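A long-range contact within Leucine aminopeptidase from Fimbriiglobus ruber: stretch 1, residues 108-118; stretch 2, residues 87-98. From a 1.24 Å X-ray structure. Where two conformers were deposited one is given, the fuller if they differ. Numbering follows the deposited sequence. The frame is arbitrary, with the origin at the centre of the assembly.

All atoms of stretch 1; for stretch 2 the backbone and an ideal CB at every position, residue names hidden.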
# COMPACT_ATOMS: atom_id res chain seq x y z
N VAL A 108 6.69 12.51 -17.34
CA VAL A 108 6.09 11.20 -17.17
C VAL A 108 4.67 11.39 -16.66
O VAL A 108 4.44 12.15 -15.71
CB VAL A 108 6.94 10.28 -16.27
CG1 VAL A 108 7.23 10.88 -14.91
CG2 VAL A 108 6.32 8.89 -16.16
N ASP A 109 3.73 10.70 -17.31
CA ASP A 109 2.35 10.66 -16.85
C ASP A 109 2.24 9.73 -15.66
O ASP A 109 2.73 8.60 -15.71
CB ASP A 109 1.47 10.12 -17.97
CG ASP A 109 1.26 11.10 -19.09
OD1 ASP A 109 1.08 12.29 -18.80
OD2 ASP A 109 1.27 10.66 -20.25
N MET A 110 1.60 10.21 -14.60
CA MET A 110 1.34 9.46 -13.38
C MET A 110 -0.16 9.44 -13.14
O MET A 110 -0.87 10.42 -13.45
CB MET A 110 2.03 10.13 -12.19
CG MET A 110 3.51 10.23 -12.35
SD MET A 110 4.21 8.66 -11.82
CE MET A 110 5.98 9.03 -11.84
N THR A 111 -0.63 8.36 -12.53
CA THR A 111 -2.04 8.25 -12.17
C THR A 111 -2.16 7.54 -10.83
O THR A 111 -1.82 6.36 -10.72
CB THR A 111 -2.85 7.47 -13.22
OG1 THR A 111 -2.62 8.03 -14.52
CG2 THR A 111 -4.35 7.54 -12.91
N ASN A 112 -2.67 8.23 -9.80
CA ASN A 112 -3.10 7.51 -8.61
C ASN A 112 -4.51 6.98 -8.86
O ASN A 112 -5.31 7.60 -9.55
CB ASN A 112 -3.17 8.44 -7.39
CG ASN A 112 -1.83 9.01 -6.98
OD1 ASN A 112 -0.77 8.39 -7.16
ND2 ASN A 112 -1.87 10.20 -6.38
N LEU A 113 -4.80 5.82 -8.30
CA LEU A 113 -6.14 5.24 -8.41
C LEU A 113 -6.78 5.20 -7.03
O LEU A 113 -6.14 4.83 -6.05
CB LEU A 113 -6.07 3.82 -8.97
CG LEU A 113 -7.17 3.15 -9.78
CD1 LEU A 113 -7.51 3.98 -11.00
CD2 LEU A 113 -6.79 1.74 -10.20
N ILE A 114 -8.04 5.60 -6.94
CA ILE A 114 -8.77 5.57 -5.68
C ILE A 114 -10.02 4.73 -5.90
O ILE A 114 -10.82 5.04 -6.78
CB ILE A 114 -9.14 6.97 -5.19
CG1 ILE A 114 -7.89 7.85 -5.06
CG2 ILE A 114 -9.92 6.89 -3.86
CD1 ILE A 114 -8.21 9.34 -4.94
N ALA A 115 -10.19 3.69 -5.10
CA ALA A 115 -11.41 2.88 -5.10
C ALA A 115 -12.12 3.13 -3.77
O ALA A 115 -11.60 2.77 -2.71
CB ALA A 115 -11.09 1.40 -5.28
N SER A 116 -13.28 3.77 -3.84
CA SER A 116 -13.96 4.30 -2.66
C SER A 116 -15.15 3.43 -2.30
O SER A 116 -15.95 3.05 -3.16
CB SER A 116 -14.45 5.72 -2.91
OG SER A 116 -13.41 6.66 -3.00
N TRP A 117 -15.28 3.20 -0.99
CA TRP A 117 -16.37 2.46 -0.38
C TRP A 117 -17.05 3.34 0.66
O TRP A 117 -16.38 4.05 1.43
CB TRP A 117 -15.81 1.21 0.35
CG TRP A 117 -14.88 0.36 -0.48
CD1 TRP A 117 -13.52 0.41 -0.49
CD2 TRP A 117 -15.25 -0.65 -1.43
NE1 TRP A 117 -13.01 -0.52 -1.36
CE2 TRP A 117 -14.05 -1.19 -1.95
CE3 TRP A 117 -16.48 -1.16 -1.88
CZ2 TRP A 117 -14.04 -2.23 -2.89
CZ3 TRP A 117 -16.46 -2.18 -2.83
CH2 TRP A 117 -15.25 -2.71 -3.32
N PHE A 118 -18.37 3.26 0.71
CA PHE A 118 -19.20 3.90 1.74
C PHE A 118 -19.12 5.42 1.63
O PHE A 118 -18.48 6.09 2.45
CB PHE A 118 -18.86 3.42 3.16
CG PHE A 118 -18.45 1.96 3.26
CD1 PHE A 118 -19.20 0.93 2.67
CD2 PHE A 118 -17.27 1.63 3.92
CE1 PHE A 118 -18.77 -0.40 2.75
CE2 PHE A 118 -16.85 0.29 4.01
CZ PHE A 118 -17.61 -0.71 3.43
N UNK A 87 -16.43 -3.74 -10.53
CA UNK A 87 -17.29 -4.90 -10.58
C UNK A 87 -17.70 -5.38 -9.22
O UNK A 87 -18.65 -6.17 -9.12
CB UNK A 87 -16.60 -6.04 -11.34
N UNK A 88 -17.01 -4.95 -8.17
CA UNK A 88 -17.33 -5.35 -6.81
C UNK A 88 -17.98 -4.23 -6.00
O UNK A 88 -18.25 -4.40 -4.81
CB UNK A 88 -16.06 -5.83 -6.10
N UNK A 89 -18.28 -3.09 -6.64
CA UNK A 89 -19.09 -2.05 -6.04
C UNK A 89 -18.36 -0.77 -5.70
O UNK A 89 -19.01 0.15 -5.21
CB UNK A 89 -19.74 -2.60 -4.77
N UNK A 90 -17.05 -0.67 -5.92
CA UNK A 90 -16.35 0.56 -5.56
C UNK A 90 -16.53 1.61 -6.64
O UNK A 90 -16.67 1.30 -7.82
CB UNK A 90 -14.86 0.29 -5.33
N UNK A 91 -16.48 2.88 -6.23
CA UNK A 91 -16.35 3.97 -7.19
C UNK A 91 -14.86 4.23 -7.41
O UNK A 91 -14.12 4.42 -6.45
CB UNK A 91 -17.07 5.23 -6.70
N UNK A 92 -14.42 4.23 -8.67
CA UNK A 92 -13.00 4.37 -8.97
C UNK A 92 -12.76 5.73 -9.60
O UNK A 92 -13.42 6.08 -10.59
CB UNK A 92 -12.52 3.25 -9.89
N UNK A 93 -11.81 6.48 -9.05
CA UNK A 93 -11.41 7.79 -9.56
C UNK A 93 -9.92 7.76 -9.86
O UNK A 93 -9.14 7.13 -9.15
CB UNK A 93 -11.74 8.90 -8.56
N UNK A 94 -9.54 8.45 -10.93
CA UNK A 94 -8.15 8.62 -11.31
C UNK A 94 -7.67 10.00 -10.89
O UNK A 94 -8.39 10.99 -11.06
CB UNK A 94 -7.97 8.42 -12.82
N UNK A 95 -6.45 10.08 -10.37
CA UNK A 95 -5.78 11.37 -10.17
C UNK A 95 -4.61 11.39 -11.13
O UNK A 95 -3.57 10.78 -10.88
CB UNK A 95 -5.33 11.57 -8.72
N UNK A 96 -4.79 12.08 -12.25
CA UNK A 96 -3.79 12.13 -13.30
C UNK A 96 -2.93 13.37 -13.14
O UNK A 96 -3.45 14.46 -12.89
CB UNK A 96 -4.45 12.11 -14.68
N UNK A 97 -1.62 13.22 -13.32
CA UNK A 97 -0.71 14.35 -13.20
C UNK A 97 0.57 14.02 -13.96
O UNK A 97 0.75 12.89 -14.42
CB UNK A 97 -0.41 14.67 -11.73
N UNK A 98 1.43 15.01 -14.13
CA UNK A 98 2.70 14.83 -14.81
C UNK A 98 3.82 15.32 -13.92
O UNK A 98 3.66 16.30 -13.18
CB UNK A 98 2.71 15.56 -16.15

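Stretch 2 runs antiparallel to strand 108-117, and from 91 to 98 the two backbones pair in register, so successive side chains alternate between the two faces of the sheet. Before the strand begins, position 87 lies beyond reach of stretch 1 and is unconstrained by it; it is Gly87. At position 88 the CA-to-CB bond points sideways, with the ideal CB 4.3 Å from Trp117 CH2, so an apolar side chain would suit. Leu88 is found, its CB 4.4 Å from Trp117 CH2 while its end leads away.

Position 89 has phi 111° and psi -2°, where any CB would jam against the carbonyl oxygen of the preceding residue. The backbone alone calls for glycine, and Gly89 is deposited. Its O and Ser116 O both accept from one bridging water.

At position 90 CA-to-CB points toward stretch 1, and the ideal CB is already 3.6 Å from Trp117 CZ2 and 3.9 Å from Ala115 CB. Such closeness favours a small apolar group. Ala90 fits: its methyl lies over the face of the indole six-membered ring, 3.6 Å from CB to the centroid, a CH-pi contact.

Position 91 opens the paired strand: its N donates to Ser116 O and its O accepts from Ser116 N. The ideal CB comes no nearer to stretch 1 than 4.3 Å, from Ser116 O, so the side chain is little restricted by it; many polar residues would serve. Lys91 is deposited, with Lys91 N to Ser116 O 3.1 Å and Ser116 N to Lys91 O 2.8 Å. Its side chain is extended through chi3 and bends at chi4 (m), its end leading away.

Position 92 shares its face with Ala115 and Leu113, so an aliphatic chain is expected, and a beta-branched one suits a strand. Val92 places CG1 3.6 Å from Leu113 CD1 and CG2 4.2 Å from Ala115 CB.

Position 93 and Ile114 form a hydrogen-bonded pair. The ideal CB comes no nearer than 4.4 Å to Ile114 O, so the choice is loose. Val93 is a typical strand residue; Val93 N to Ile114 O and Ile114 N to Val93 O are both 2.9 Å.

At position 94 the ideal CB is 3.7 Å from Thr111 CG2, and a long chain with an aliphatic stem would suit. Arg94 brings CG 4.0 Å from Leu113 CD1, and Thr111 CG2 lies over one face of its guanidinium.

Position 95 sits beside Asn112, whose amide invites a polar partner. Gln95 answers: Asn112 ND2 donates to Gln95 OE1 at 2.9 Å, nearly linearly.

Position 96 has Thr111 OG1 4.5 Å from its ideal CB and admits many polar residues. Glu96 turns to its own strand, with OE2 in a 2.8 Å salt bridge to Arg94 NE.

Position 97 shares its face with Met110, so a large apolar residue could cover that side chain. Phe97 has chi1 of 62° (p), and Met110 CB lies over its ring face, 3.5 Å from the centroid.

At position 98 the carboxylate of Asp109 asks for a cation, and either lysine or arginine could reach. Lys98 NZ forms a 2.7 Å salt bridge with Asp109 OD1.

Stretch 2, residues 87-98: GLGAKVVRQEFK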
# COMPACT_ATOMS: atom_id res chain seq x y z
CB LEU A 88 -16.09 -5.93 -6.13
CG LEU A 88 -15.72 -7.30 -6.73
CD1 LEU A 88 -14.30 -7.69 -6.37
CD2 LEU A 88 -16.70 -8.37 -6.26
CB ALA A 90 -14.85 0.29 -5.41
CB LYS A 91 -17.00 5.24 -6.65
CG LYS A 91 -16.88 6.38 -7.61
CD LYS A 91 -17.90 7.45 -7.30
CE LYS A 91 -17.94 8.51 -8.39
NZ LYS A 91 -16.71 9.33 -8.39
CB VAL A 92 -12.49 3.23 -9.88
CG1 VAL A 92 -11.03 3.47 -10.29
CG2 VAL A 92 -12.64 1.88 -9.19
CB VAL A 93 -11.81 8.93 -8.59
CG1 VAL A 93 -11.10 10.23 -8.90
CG2 VAL A 93 -13.33 9.14 -8.62
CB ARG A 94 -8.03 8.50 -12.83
CG ARG A 94 -8.42 7.13 -13.37
CD ARG A 94 -8.57 7.14 -14.89
NE ARG A 94 -7.33 7.49 -15.57
CZ ARG A 94 -6.38 6.63 -15.91
NH1 ARG A 94 -6.52 5.33 -15.63
NH2 ARG A 94 -5.28 7.06 -16.51
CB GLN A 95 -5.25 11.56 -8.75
CG GLN A 95 -6.22 11.42 -7.64
CD GLN A 95 -5.60 11.85 -6.31
OE1 GLN A 95 -4.41 11.60 -6.02
NE2 GLN A 95 -6.42 12.51 -5.49
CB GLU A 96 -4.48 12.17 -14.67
CG GLU A 96 -5.34 10.93 -14.96
CD GLU A 96 -6.05 10.99 -16.29
OE1 GLU A 96 -6.08 12.06 -16.94
OE2 GLU A 96 -6.59 9.94 -16.70
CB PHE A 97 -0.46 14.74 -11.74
CG PHE A 97 0.19 13.66 -10.89
CD1 PHE A 97 -0.54 12.59 -10.40
CD2 PHE A 97 1.54 13.76 -10.55
CE1 PHE A 97 0.07 11.62 -9.61
CE2 PHE A 97 2.15 12.81 -9.75
CZ PHE A 97 1.43 11.75 -9.28
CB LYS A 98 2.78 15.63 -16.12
CG LYS A 98 1.80 15.17 -17.18
CD LYS A 98 1.92 16.04 -18.42
CE LYS A 98 0.74 15.86 -19.36
NZ LYS A 98 0.83 14.59 -20.14
O HOH W 1 -18.60 2.34 -3.60
O HOH W 2 -13.18 7.22 -5.57
O HOH W 3 -0.92 12.60 -16.77
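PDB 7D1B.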